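Local coordinates for cell division control protein Cdc48 (Mycobacterium smegmatis, PDB 5E7P) that probably binds and hydrolyses ATP as a Cdc48-type AAA ATPase, and is captured here with ADP bound, at residues A[53-58]-A[465-470]; A[233-238]-A[387-392]; A[392-397]-A[418-423]; A[402-407]-A[429-434]; A[412-417]-A[454-459]. All blocks are in the same frame, centred on the assembly; numbering follows the deposited sequence.

Contacts 3, 4 and 5 form a compact group: their centres lie 11 to 13 Å apart and neighbouring members touch. Contacts 3 and 4 both use helix 394-404, contacts 3 and 5 helix 415-420; helices 427-448 and 456-462 complete the small helical subdomain. Contact 2 comes earlier, at the end of strand 385-388 of the six-stranded sheet, and shares Pro-392 with contact 3. Its centre is about 15 Å from that of contact 3. Along the chain contacts 3, 4 and 5 interlock. Contact 1 encloses all the others, pairing the N-terminal domain with the loop after helix 456-462. It touches contact 4 through Leu-469 and Asp-429. Together the contacts connect the N-terminal domain, the helices and an ADP site.

Contact 1: residues A[53-58]-A[465-470]; sequences REWDAV and VIRPLS
Arg-467 reaches Trp-55 through an extended start and one bend. CG is anti to the backbone N (chi1 -180°), and the later turn at chi3 (69°) places NE. The two side chains slide past each other in opposite directions. CB of Arg-467 approaches CE3 of Trp-55 at 3.6 Å, and CD of Arg-467 lies 3.7 Å from CB of Trp-55. The arginine packs with its aliphatic chain and donates with its guanidinium. Its NH1 bonds to the Trp-55 carbonyl O at 2.9 Å, with a fairly straight N-H...O angle of 162°. That oxygen lies near the guanidinium plane and is met nearly along the C=O axis. The other terminal nitrogen, NH2, bonds to the carbonyl of Gly-136, so the guanidinium joins two backbone oxygens.

The indole leans on the backbone of 465-470. O of Ile-466 stands 3.7 Å above one face of the ring, toward the rim. CH2 of Trp-55 comes within 3.8 Å of C of Val-465. On the opposite face, OE2 of Glu-54 also lies 3.7 Å above the ring plane. Trp-55 occupies the third position of a type II turn from Arg-53 to Asp-56. N of Arg-53 bonds to OD2 of Asp-56 across that turn at 3.2 Å.

The contact joins the Cdc48 N-terminal domain to the loop after helix 456-462. Strand 65-72 lies next to it: Val-69 touches both Trp-55 and Arg-467, and Ala-70 pairs with the turn backbone. From the other segment, Val-465, Ile-466 and Pro-468 rest on helix 427-448.

Contact 2: residues A[233-238]-A[387-392]; sequences VTHPQA and LGLSLP
His-235 and Leu-389 cross at about a right angle, with the leucine over a face of the imidazole. CD2 of Leu-389 sits 3.8 Å from the ring centroid and only 9° off the ring normal. This is a CH-pi contact over the centre of the ring. CG of Leu-389 adds a second touch, 3.6 Å from CD2 of His-235. The opposite face is approached by OG1 of Thr-234 toward the rim. At the ring edge, near its plane, NE2 of His-235 lies 3.7 Å from O of Ser-390.

Gln-237 runs beside the strand end. Its CB approaches CG of Leu-387 and CD1 of Leu-389, both at 4.0 Å. Its chain then bends at chi2 (84°), which places CD, and the amide lies near the Gly-388 backbone. Two polar ends have partners beyond both segments: NE2 of Gln-237 bonds to the carbonyl of Ser-577, and OG of Ser-390 to the backbone N of Leu-545.

This is the nucleotide side of a P-loop ATPase core. Strand 385-388 is an outermost strand of the six-stranded sheet and pairs with strand 265-269, which leads toward the ADP-binding loop. Leu-389 touches Lys-276 and His-235 touches Val-274, both ADP-binding residues.

Farther along, one water bridges the segments. It donates to O of Thr-234 at 3.1 Å and to O of Ser-390 at 2.8 Å.

Contact 3: residues A[392-397]-A[418-423]; sequences PDATAR and IADHTP
Arg-397 and Ala-419 make a side-chain-to-helix-end contact within the small helical subdomain that follows the sheet in AAA ATPases. It joins the first turn of helix 394-404 to the last turn of helix 415-420. Arg-397 grips the carbonyl O of Ala-419 side-on with two nitrogens. NE bonds to it at 2.9 Å, in the carbonyl plane on a lone pair. NH2 bonds to the same oxygen at 2.7 Å, tilted 23° from that plane. The oxygen itself lies close to the guanidinium plane. Such a positive group at a helix C-terminus would be expected to interact favourably with the helix dipole. The arginine chain bends at chi3 (-65°), which places NE.

Beside this grip the helices come close at two alanines. CB of Ala-419 lies 3.4 Å from O of Ala-394, and CB of Ala-394 lies 3.7 Å from OD1 of Asp-420.

Asp-393 is the N-cap of helix 394-404: its OD1 accepts from N of Ala-396 at 2.8 Å. OD2 of the same residue forms a salt bridge with Arg-544 of the second AAA domain.

Both faces of the guanidinium are lined. CA of Ala-394 stands over one. Over the other lie CA of Pro-423 and O of Thr-422, the latter 2.9 Å above the Arg-397 guanidinium plane.

Contact 4: residues A[402-407]-A[429-434]; sequences EMLLRG and DLAAVV. With ADP (adenosine-5'-diphosphate), chain C.
Leu-404, packed against Leu-430 and Ala-431, belongs to the ADP pocket seen in this entry. The pocket is lined here by the small helical subdomain typical of AAA ATPases. CD2 of Leu-404 touches both the nucleotide and the helix; CD1 touches the helix. CD2 lies 3.4 Å from C2 of the adenine and meets CB of Ala-431 at 4.0 Å. CD1 turns to helix 427-448, with CB of Leu-430 3.8 Å away and the backbone N of Ala-431 at 3.6 Å.

Met-403, one residue earlier, meets the adenine through its sulfur: SD lies 3.0 Å from N6 of ADP. With CG anti to the backbone N (chi1 -177°), CG of Met-403 comes 4.1 Å from the same N6 and also lies over one face of the Arg-406 guanidinium. ADP is also hydrogen-bonded by the backbone N atoms of Gly-273, Gly-275, Lys-276, Ala-277 and Thr-278, as in a P-loop.

One turn further along helix 427-448, Val-434 meets Leu-405 and Leu-404. CD2 of Leu-405 touches CG1 of Val-434 at 3.7 Å. CB of Leu-404 approaches CG2 of Val-434 at 4.3 Å. The side-chain contacts between the two segments are all apolar.

The contact joins the C-terminal end of helix 394-404 to helix 427-448. Leu-430 and Val-434 also lean on Leu-401 of helix 394-404, and Leu-405 packs on Leu-415 of helix 415-420.

Contact 5: residues A[412-417]-A[454-459]; sequences DLDLGD and LRHADL
Leu-413 and Leu-459 belong to the tight side of this contact, where leucines from two helix starts meet. CD2 of Leu-413 lies 3.4 Å from O of Leu-454 and 4.1 Å from CB of Leu-454. CD1 of Leu-459 approaches CD2 of Leu-415 at 3.6 Å, the two side chains crossing obliquely. Leu-405, just after helix 394-404, touches Leu-413, Leu-415 and Leu-454.

The other side is polar and looser. Asp-412 and Asp-414 are solvent-exposed, and both meet His-456, Asp-412 through its backbone O and Asp-414 through CB. A weak bond runs from N of His-456 to O of Asp-412 at 3.5 Å.

His-456 carries the polar part. With CG anti to the backbone N (chi1 175°), the ring meets 412-417 by its edge. ND1 donates to O of Leu-413 at 2.8 Å, tilted 34° from the carbonyl plane but close to the ring plane. OD2 of Asp-417 lies at another edge of the ring, 3.1 Å from CE1 of His-456.

The segments lead into helices 415-420 and 456-462 of the small helical subdomain, with Asp-414 and Arg-455 as N-cap residues. The bond requires a proton on ND1 of His-456. The nearby Asp-417 carboxylate would probably favour positive charge on the ring, though no charge state is seen.

Contact 1: residues A[53-58]-A[465-470]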
# COMPACT_ATOMS: atom_id res chain seq x y z
N ARG A 53 -9.42 10.60 7.01
CA ARG A 53 -8.30 10.74 7.93
C ARG A 53 -7.26 11.65 7.31
O ARG A 53 -7.41 12.10 6.18
CB ARG A 53 -7.67 9.38 8.22
CG ARG A 53 -8.59 8.37 8.86
CD ARG A 53 -7.87 7.04 9.04
NE ARG A 53 -7.42 6.51 7.75
CZ ARG A 53 -6.48 5.58 7.61
NH1 ARG A 53 -5.88 5.06 8.68
NH2 ARG A 53 -6.14 5.16 6.40
N GLU A 54 -6.19 11.93 8.06
CA GLU A 54 -5.05 12.64 7.51
C GLU A 54 -4.44 11.81 6.38
O GLU A 54 -4.55 10.58 6.39
CB GLU A 54 -4.02 12.91 8.60
CG GLU A 54 -2.91 13.86 8.20
CD GLU A 54 -1.80 13.94 9.23
OE1 GLU A 54 -1.83 13.15 10.20
OE2 GLU A 54 -0.91 14.80 9.08
N TRP A 55 -3.81 12.49 5.42
CA TRP A 55 -3.17 11.87 4.25
C TRP A 55 -4.13 11.38 3.16
O TRP A 55 -3.69 10.99 2.08
CB TRP A 55 -2.19 10.75 4.63
CG TRP A 55 -1.10 11.18 5.57
CD1 TRP A 55 -0.82 10.63 6.79
CD2 TRP A 55 -0.15 12.23 5.38
NE1 TRP A 55 0.25 11.28 7.36
CE2 TRP A 55 0.68 12.27 6.52
CE3 TRP A 55 0.08 13.15 4.35
CZ2 TRP A 55 1.72 13.18 6.66
CZ3 TRP A 55 1.11 14.06 4.49
CH2 TRP A 55 1.92 14.07 5.64
N ASP A 56 -5.43 11.40 3.42
CA ASP A 56 -6.39 11.13 2.36
C ASP A 56 -6.45 12.33 1.42
O ASP A 56 -6.26 13.47 1.85
CB ASP A 56 -7.77 10.80 2.92
CG ASP A 56 -7.84 9.40 3.50
OD1 ASP A 56 -6.95 8.57 3.18
OD2 ASP A 56 -8.78 9.12 4.27
N ALA A 57 -6.71 12.08 0.14
CA ALA A 57 -6.79 13.16 -0.84
C ALA A 57 -8.16 13.83 -0.79
O ALA A 57 -9.16 13.18 -0.50
CB ALA A 57 -6.50 12.65 -2.23
N VAL A 58 -8.18 15.12 -1.09
CA VAL A 58 -9.43 15.86 -1.20
C VAL A 58 -9.53 16.54 -2.55
O VAL A 58 -8.52 16.91 -3.15
CB VAL A 58 -9.58 16.94 -0.10
CG1 VAL A 58 -9.98 16.30 1.22
CG2 VAL A 58 -8.31 17.75 0.04
N VAL A 465 5.11 16.38 6.01
CA VAL A 465 4.77 16.60 4.60
C VAL A 465 4.87 15.36 3.71
O VAL A 465 4.37 15.36 2.58
CB VAL A 465 5.62 17.73 3.98
CG1 VAL A 465 5.25 19.07 4.58
CG2 VAL A 465 7.10 17.44 4.15
N ILE A 466 5.52 14.31 4.19
CA ILE A 466 5.71 13.11 3.39
C ILE A 466 4.65 12.04 3.67
O ILE A 466 4.58 11.50 4.77
CB ILE A 466 7.11 12.49 3.59
CG1 ILE A 466 8.19 13.49 3.18
CG2 ILE A 466 7.24 11.20 2.80
CD1 ILE A 466 8.06 13.98 1.75
N ARG A 467 3.84 11.74 2.67
CA ARG A 467 2.83 10.70 2.81
C ARG A 467 3.39 9.34 2.43
O ARG A 467 3.93 9.17 1.34
CB ARG A 467 1.60 11.01 1.95
CG ARG A 467 0.51 9.95 2.07
CD ARG A 467 -0.74 10.30 1.29
NE ARG A 467 -0.54 10.26 -0.15
CZ ARG A 467 -1.53 10.33 -1.04
NH1 ARG A 467 -2.78 10.44 -0.62
NH2 ARG A 467 -1.27 10.29 -2.34
N PRO A 468 3.26 8.36 3.34
CA PRO A 468 3.66 6.99 3.04
C PRO A 468 2.82 6.43 1.90
O PRO A 468 1.63 6.71 1.82
CB PRO A 468 3.37 6.24 4.34
CG PRO A 468 2.38 7.09 5.07
CD PRO A 468 2.72 8.50 4.70
N LEU A 469 3.46 5.65 1.03
CA LEU A 469 2.81 5.06 -0.14
C LEU A 469 1.61 4.21 0.27
O LEU A 469 0.64 4.10 -0.47
CB LEU A 469 3.82 4.21 -0.91
CG LEU A 469 3.82 4.30 -2.44
CD1 LEU A 469 3.86 5.75 -2.89
CD2 LEU A 469 5.00 3.53 -3.01
N SER A 470 1.67 3.65 1.47
CA SER A 470 0.58 2.84 2.00
C SER A 470 -0.69 3.65 2.25
O SER A 470 -1.76 3.09 2.46
CB SER A 470 1.02 2.15 3.29
OG SER A 470 1.37 3.11 4.28

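Contact 2: residues A[233-238]-A[387-392]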
# COMPACT_ATOMS: atom_id res chain seq x y z
N VAL A 233 19.08 -7.96 4.85
CA VAL A 233 18.97 -7.61 6.27
C VAL A 233 17.54 -7.22 6.66
O VAL A 233 17.15 -7.37 7.82
CB VAL A 233 19.97 -6.51 6.70
CG1 VAL A 233 21.40 -6.94 6.40
CG2 VAL A 233 19.65 -5.19 6.04
N THR A 234 16.77 -6.72 5.70
CA THR A 234 15.36 -6.42 5.95
C THR A 234 14.45 -7.27 5.07
O THR A 234 13.24 -7.32 5.29
CB THR A 234 15.03 -4.93 5.72
OG1 THR A 234 15.06 -4.63 4.32
CG2 THR A 234 16.02 -4.04 6.47
N HIS A 235 15.04 -7.94 4.09
CA HIS A 235 14.28 -8.83 3.22
C HIS A 235 14.91 -10.22 3.17
O HIS A 235 15.69 -10.53 2.26
CB HIS A 235 14.15 -8.25 1.81
CG HIS A 235 13.22 -7.08 1.73
ND1 HIS A 235 13.55 -5.90 1.10
CD2 HIS A 235 11.95 -6.91 2.19
CE1 HIS A 235 12.54 -5.06 1.19
NE2 HIS A 235 11.56 -5.65 1.84
N PRO A 236 14.57 -11.07 4.15
CA PRO A 236 15.11 -12.43 4.30
C PRO A 236 14.72 -13.32 3.12
O PRO A 236 15.33 -14.36 2.90
CB PRO A 236 14.45 -12.94 5.59
CG PRO A 236 13.96 -11.71 6.29
CD PRO A 236 13.59 -10.76 5.21
N GLN A 237 13.69 -12.91 2.39
CA GLN A 237 13.22 -13.67 1.24
C GLN A 237 14.23 -13.65 0.09
O GLN A 237 14.18 -14.48 -0.81
CB GLN A 237 11.87 -13.14 0.75
CG GLN A 237 10.69 -13.44 1.68
CD GLN A 237 10.54 -12.44 2.82
OE1 GLN A 237 11.33 -11.50 2.95
NE2 GLN A 237 9.52 -12.64 3.64
N ALA A 238 15.16 -12.69 0.14
CA ALA A 238 16.20 -12.57 -0.87
C ALA A 238 17.15 -13.77 -0.83
O ALA A 238 17.71 -14.17 -1.85
CB ALA A 238 16.97 -11.28 -0.70
N LEU A 387 6.96 -15.22 -4.23
CA LEU A 387 7.70 -14.74 -3.07
C LEU A 387 7.08 -13.43 -2.59
O LEU A 387 7.00 -12.46 -3.35
CB LEU A 387 9.16 -14.54 -3.46
CG LEU A 387 10.24 -14.87 -2.43
CD1 LEU A 387 9.92 -16.19 -1.73
CD2 LEU A 387 11.58 -14.95 -3.11
N GLY A 388 6.64 -13.40 -1.34
CA GLY A 388 6.01 -12.22 -0.78
C GLY A 388 6.91 -11.47 0.19
O GLY A 388 7.38 -12.04 1.17
N LEU A 389 7.14 -10.19 -0.08
CA LEU A 389 7.95 -9.35 0.80
C LEU A 389 7.09 -8.69 1.87
O LEU A 389 5.86 -8.61 1.75
CB LEU A 389 8.70 -8.29 -0.01
CG LEU A 389 10.13 -8.65 -0.43
CD1 LEU A 389 10.18 -10.02 -1.08
CD2 LEU A 389 10.70 -7.60 -1.37
N SER A 390 7.74 -8.20 2.92
CA SER A 390 7.04 -7.63 4.06
C SER A 390 7.46 -6.19 4.36
O SER A 390 8.57 -5.78 4.02
CB SER A 390 7.28 -8.50 5.29
OG SER A 390 6.78 -7.87 6.46
N LEU A 391 6.56 -5.44 4.99
CA LEU A 391 6.88 -4.10 5.49
C LEU A 391 7.98 -4.19 6.54
O LEU A 391 8.03 -5.15 7.30
CB LEU A 391 5.65 -3.44 6.13
CG LEU A 391 4.44 -3.03 5.30
CD1 LEU A 391 3.28 -2.68 6.22
CD2 LEU A 391 4.76 -1.86 4.39
N PRO A 392 8.86 -3.18 6.58
CA PRO A 392 9.90 -3.13 7.61
C PRO A 392 9.31 -2.78 8.98
O PRO A 392 8.52 -1.83 9.07
CB PRO A 392 10.81 -2.00 7.12
CG PRO A 392 9.92 -1.13 6.30
CD PRO A 392 8.96 -2.06 5.63
O HOH W 1 11.04 -5.10 5.09

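Contact 3: residues A[392-397]-A[418-423]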
# COMPACT_ATOMS: atom_id res chain seq x y z
N PRO A 392 8.86 -3.18 6.58
CA PRO A 392 9.90 -3.13 7.61
C PRO A 392 9.31 -2.78 8.98
O PRO A 392 8.52 -1.83 9.07
CB PRO A 392 10.81 -2.00 7.12
CG PRO A 392 9.92 -1.13 6.30
CD PRO A 392 8.96 -2.06 5.63
N ASP A 393 9.68 -3.52 10.02
CA ASP A 393 9.33 -3.11 11.37
C ASP A 393 10.23 -1.95 11.81
O ASP A 393 11.09 -1.52 11.04
CB ASP A 393 9.39 -4.27 12.36
CG ASP A 393 10.76 -4.93 12.44
OD1 ASP A 393 11.76 -4.34 11.97
OD2 ASP A 393 10.84 -6.05 12.99
N ALA A 394 10.03 -1.46 13.03
CA ALA A 394 10.79 -0.32 13.53
C ALA A 394 12.30 -0.55 13.44
O ALA A 394 13.05 0.35 13.06
CB ALA A 394 10.38 -0.00 14.96
N THR A 395 12.74 -1.76 13.77
CA THR A 395 14.16 -2.10 13.68
C THR A 395 14.65 -2.04 12.24
O THR A 395 15.69 -1.43 11.95
CB THR A 395 14.43 -3.51 14.25
OG1 THR A 395 13.93 -3.59 15.58
CG2 THR A 395 15.92 -3.80 14.24
N ALA A 396 13.91 -2.68 11.34
CA ALA A 396 14.25 -2.69 9.93
C ALA A 396 14.26 -1.27 9.35
O ALA A 396 15.09 -0.94 8.50
CB ALA A 396 13.30 -3.58 9.15
N ARG A 397 13.33 -0.44 9.81
CA ARG A 397 13.26 0.94 9.34
C ARG A 397 14.50 1.74 9.73
O ARG A 397 15.00 2.55 8.96
CB ARG A 397 11.98 1.63 9.84
CG ARG A 397 10.71 1.06 9.25
CD ARG A 397 9.52 2.00 9.41
NE ARG A 397 9.14 2.22 10.81
CZ ARG A 397 8.35 1.41 11.51
NH1 ARG A 397 7.85 0.32 10.95
NH2 ARG A 397 8.05 1.69 12.77
N ILE A 418 12.82 8.39 14.74
CA ILE A 418 12.24 8.52 13.40
C ILE A 418 11.65 7.19 12.93
O ILE A 418 10.58 7.16 12.33
CB ILE A 418 13.27 9.03 12.39
CG1 ILE A 418 13.81 10.39 12.82
CG2 ILE A 418 12.66 9.12 11.00
CD1 ILE A 418 12.74 11.45 12.93
N ALA A 419 12.36 6.10 13.21
CA ALA A 419 11.88 4.76 12.87
C ALA A 419 10.62 4.41 13.65
O ALA A 419 9.70 3.80 13.12
CB ALA A 419 12.97 3.73 13.11
N ASP A 420 10.60 4.80 14.92
CA ASP A 420 9.45 4.53 15.79
C ASP A 420 8.21 5.29 15.35
O ASP A 420 7.09 4.88 15.64
CB ASP A 420 9.78 4.87 17.25
CG ASP A 420 10.57 3.78 17.94
OD1 ASP A 420 10.36 2.59 17.63
OD2 ASP A 420 11.41 4.12 18.81
N HIS A 421 8.41 6.41 14.65
CA HIS A 421 7.31 7.27 14.25
C HIS A 421 6.95 7.15 12.78
O HIS A 421 6.31 8.04 12.21
CB HIS A 421 7.60 8.73 14.62
CG HIS A 421 7.44 9.02 16.09
ND1 HIS A 421 8.21 8.40 17.05
CD2 HIS A 421 6.60 9.85 16.74
CE1 HIS A 421 7.85 8.85 18.25
NE2 HIS A 421 6.87 9.72 18.09
N THR A 422 7.37 6.06 12.15
CA THR A 422 7.02 5.80 10.76
C THR A 422 6.45 4.40 10.51
O THR A 422 6.89 3.72 9.59
CB THR A 422 8.23 5.99 9.82
OG1 THR A 422 9.34 5.23 10.31
CG2 THR A 422 8.62 7.46 9.75
N PRO A 423 5.45 3.96 11.31
CA PRO A 423 4.90 2.66 10.95
C PRO A 423 4.11 2.75 9.66
O PRO A 423 3.57 3.82 9.34
CB PRO A 423 3.98 2.34 12.13
CG PRO A 423 3.53 3.68 12.60
CD PRO A 423 4.70 4.60 12.41

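Contact 4: residues A[402-407]-A[429-434]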
# COMPACT_ATOMS: atom_id res chain seq x y z
N GLU A 402 19.71 4.41 8.22
CA GLU A 402 21.17 4.45 8.30
C GLU A 402 21.80 4.17 6.94
O GLU A 402 22.77 4.81 6.56
CB GLU A 402 21.67 3.46 9.36
CG GLU A 402 21.46 3.94 10.78
CD GLU A 402 21.59 2.84 11.81
OE1 GLU A 402 22.03 1.73 11.44
OE2 GLU A 402 21.26 3.09 12.99
N MET A 403 21.23 3.21 6.22
CA MET A 403 21.68 2.90 4.86
C MET A 403 21.47 4.09 3.91
O MET A 403 22.34 4.41 3.10
CB MET A 403 20.93 1.68 4.34
CG MET A 403 21.37 1.22 2.97
SD MET A 403 20.47 -0.24 2.41
CE MET A 403 20.69 -1.35 3.80
N LEU A 404 20.31 4.73 4.03
CA LEU A 404 19.98 5.88 3.19
C LEU A 404 20.84 7.10 3.50
O LEU A 404 20.92 8.03 2.70
CB LEU A 404 18.49 6.24 3.34
CG LEU A 404 17.48 5.28 2.71
CD1 LEU A 404 16.09 5.51 3.28
CD2 LEU A 404 17.48 5.43 1.20
N LEU A 405 21.47 7.10 4.66
CA LEU A 405 22.21 8.27 5.12
C LEU A 405 23.73 8.10 5.06
O LEU A 405 24.47 8.92 5.60
CB LEU A 405 21.76 8.66 6.53
CG LEU A 405 20.35 9.25 6.56
CD1 LEU A 405 19.75 9.16 7.95
CD2 LEU A 405 20.37 10.69 6.08
N ARG A 406 24.19 7.05 4.40
CA ARG A 406 25.62 6.84 4.20
C ARG A 406 26.19 7.94 3.32
O ARG A 406 25.65 8.24 2.26
CB ARG A 406 25.89 5.48 3.56
CG ARG A 406 25.59 4.29 4.45
CD ARG A 406 25.76 2.99 3.68
NE ARG A 406 25.32 1.83 4.46
CZ ARG A 406 24.98 0.67 3.92
NH1 ARG A 406 25.01 0.51 2.60
NH2 ARG A 406 24.59 -0.33 4.70
N GLY A 407 27.28 8.55 3.78
CA GLY A 407 27.91 9.62 3.03
C GLY A 407 27.10 10.90 3.04
O GLY A 407 27.34 11.81 2.25
N ASP A 429 9.33 5.57 0.89
CA ASP A 429 8.87 6.68 1.70
C ASP A 429 10.01 7.25 2.53
O ASP A 429 10.19 8.46 2.61
CB ASP A 429 7.74 6.23 2.63
CG ASP A 429 6.59 5.59 1.88
OD1 ASP A 429 6.29 6.05 0.75
OD2 ASP A 429 5.98 4.64 2.41
N LEU A 430 10.78 6.36 3.15
CA LEU A 430 11.92 6.75 3.98
C LEU A 430 12.95 7.51 3.16
O LEU A 430 13.55 8.47 3.65
CB LEU A 430 12.55 5.52 4.63
CG LEU A 430 11.67 4.74 5.61
CD1 LEU A 430 12.27 3.39 5.94
CD2 LEU A 430 11.45 5.56 6.88
N ALA A 431 13.15 7.08 1.92
CA ALA A 431 14.04 7.78 1.00
C ALA A 431 13.51 9.19 0.74
O ALA A 431 14.27 10.16 0.76
CB ALA A 431 14.17 7.01 -0.30
N ALA A 432 12.20 9.30 0.52
CA ALA A 432 11.56 10.59 0.31
C ALA A 432 11.66 11.45 1.57
O ALA A 432 11.82 12.67 1.50
CB ALA A 432 10.11 10.41 -0.09
N VAL A 433 11.55 10.81 2.73
CA VAL A 433 11.72 11.49 4.01
C VAL A 433 13.10 12.12 4.09
O VAL A 433 13.25 13.28 4.50
CB VAL A 433 11.50 10.53 5.20
CG1 VAL A 433 12.03 11.14 6.49
CG2 VAL A 433 10.03 10.17 5.33
N VAL A 434 14.12 11.36 3.68
CA VAL A 434 15.50 11.83 3.73
C VAL A 434 15.76 12.94 2.71
O VAL A 434 16.46 13.91 3.01
CB VAL A 434 16.49 10.66 3.54
CG1 VAL A 434 17.91 11.18 3.36
CG2 VAL A 434 16.42 9.71 4.72
PB ADP C . 9.14 -1.94 -5.40
O1B ADP C . 7.91 -1.13 -5.72
O2B ADP C . 9.82 -2.53 -6.61
O3B ADP C . 8.97 -2.91 -4.26
PA ADP C . 11.63 -0.61 -5.50
O1A ADP C . 11.45 0.13 -6.80
O2A ADP C . 12.38 -1.91 -5.48
O3A ADP C . 10.15 -0.81 -4.88
O5' ADP C . 12.28 0.42 -4.46
C5' ADP C . 11.47 1.46 -3.94
C4' ADP C . 12.27 2.75 -4.07
O4' ADP C . 13.18 2.84 -2.98
C3' ADP C . 13.08 2.74 -5.36
O3' ADP C . 12.83 3.94 -6.10
C2' ADP C . 14.54 2.69 -4.93
O2' ADP C . 15.29 3.67 -5.64
C1' ADP C . 14.52 3.01 -3.44
N9 ADP C . 15.39 2.09 -2.67
C8 ADP C . 15.13 0.80 -2.38
N7 ADP C . 16.13 0.26 -1.65
C5 ADP C . 17.06 1.21 -1.46
C6 ADP C . 18.38 1.32 -0.79
N6 ADP C . 18.92 0.26 -0.14
N1 ADP C . 19.03 2.51 -0.84
C2 ADP C . 18.51 3.57 -1.48
N3 ADP C . 17.32 3.54 -2.11
C4 ADP C . 16.57 2.42 -2.14

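Contact 5: residues A[412-417]-A[454-459]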
# COMPACT_ATOMS: atom_id res chain seq x y z
N ASP A 412 23.03 14.94 15.20
CA ASP A 412 22.29 14.08 16.12
C ASP A 412 20.93 13.73 15.53
O ASP A 412 19.92 14.36 15.85
CB ASP A 412 22.10 14.78 17.47
CG ASP A 412 23.42 15.25 18.07
OD1 ASP A 412 23.85 16.37 17.76
OD2 ASP A 412 24.01 14.49 18.86
N LEU A 413 20.90 12.71 14.68
CA LEU A 413 19.69 12.36 13.94
C LEU A 413 18.62 11.67 14.79
O LEU A 413 17.43 11.87 14.55
CB LEU A 413 20.03 11.50 12.73
CG LEU A 413 20.92 12.16 11.67
CD1 LEU A 413 21.18 11.19 10.53
CD2 LEU A 413 20.27 13.44 11.16
N ASP A 414 19.05 10.87 15.76
CA ASP A 414 18.13 10.10 16.60
C ASP A 414 17.21 9.24 15.72
O ASP A 414 15.99 9.37 15.75
CB ASP A 414 17.33 11.02 17.52
CG ASP A 414 16.52 10.26 18.56
OD1 ASP A 414 16.74 9.04 18.72
OD2 ASP A 414 15.67 10.88 19.23
N LEU A 415 17.82 8.36 14.93
CA LEU A 415 17.10 7.57 13.94
C LEU A 415 16.11 6.57 14.54
O LEU A 415 15.16 6.15 13.87
CB LEU A 415 18.08 6.85 13.02
CG LEU A 415 18.90 7.79 12.13
CD1 LEU A 415 19.77 7.00 11.17
CD2 LEU A 415 17.99 8.73 11.37
N GLY A 416 16.33 6.20 15.80
CA GLY A 416 15.42 5.29 16.48
C GLY A 416 14.06 5.92 16.67
O GLY A 416 13.03 5.24 16.56
N ASP A 417 14.04 7.22 16.94
CA ASP A 417 12.80 7.96 17.13
C ASP A 417 12.06 8.14 15.80
O ASP A 417 10.84 8.05 15.75
CB ASP A 417 13.09 9.32 17.76
CG ASP A 417 11.85 10.18 17.88
OD1 ASP A 417 11.01 9.91 18.77
OD2 ASP A 417 11.71 11.14 17.09
N LEU A 454 22.46 17.66 8.11
CA LEU A 454 21.19 17.11 8.57
C LEU A 454 21.10 16.93 10.08
O LEU A 454 22.00 16.37 10.70
CB LEU A 454 20.90 15.77 7.88
CG LEU A 454 19.87 15.78 6.76
CD1 LEU A 454 20.40 16.50 5.54
CD2 LEU A 454 19.45 14.36 6.41
N ARG A 455 20.01 17.41 10.66
CA ARG A 455 19.74 17.21 12.08
C ARG A 455 18.40 16.52 12.27
O ARG A 455 17.67 16.31 11.30
CB ARG A 455 19.78 18.54 12.82
CG ARG A 455 18.88 19.61 12.24
CD ARG A 455 19.13 20.96 12.88
NE ARG A 455 20.52 21.38 12.74
CZ ARG A 455 20.97 22.58 13.09
NH1 ARG A 455 20.15 23.48 13.61
NH2 ARG A 455 22.26 22.87 12.93
N HIS A 456 18.08 16.17 13.51
CA HIS A 456 16.84 15.46 13.82
C HIS A 456 15.61 16.29 13.46
O HIS A 456 14.58 15.74 13.06
CB HIS A 456 16.79 15.09 15.30
CG HIS A 456 15.49 14.47 15.71
ND1 HIS A 456 15.15 13.17 15.39
CD2 HIS A 456 14.45 14.97 16.42
CE1 HIS A 456 13.95 12.90 15.88
NE2 HIS A 456 13.51 13.97 16.51
N ALA A 457 15.72 17.60 13.60
CA ALA A 457 14.62 18.51 13.29
C ALA A 457 14.16 18.38 11.85
O ALA A 457 12.96 18.45 11.56
CB ALA A 457 15.04 19.95 13.59
N ASP A 458 15.11 18.16 10.94
CA ASP A 458 14.81 18.06 9.52
C ASP A 458 14.00 16.81 9.19
O ASP A 458 13.03 16.87 8.43
CB ASP A 458 16.11 18.05 8.71
CG ASP A 458 16.98 19.25 9.01
OD1 ASP A 458 16.44 20.34 9.25
OD2 ASP A 458 18.22 19.09 9.02
N LEU A 459 14.41 15.68 9.76
CA LEU A 459 13.72 14.42 9.52
C LEU A 459 12.32 14.44 10.13
O LEU A 459 11.36 14.00 9.51
CB LEU A 459 14.52 13.24 10.07
CG LEU A 459 15.92 13.06 9.49
CD1 LEU A 459 16.53 11.75 9.97
CD2 LEU A 459 15.89 13.10 7.97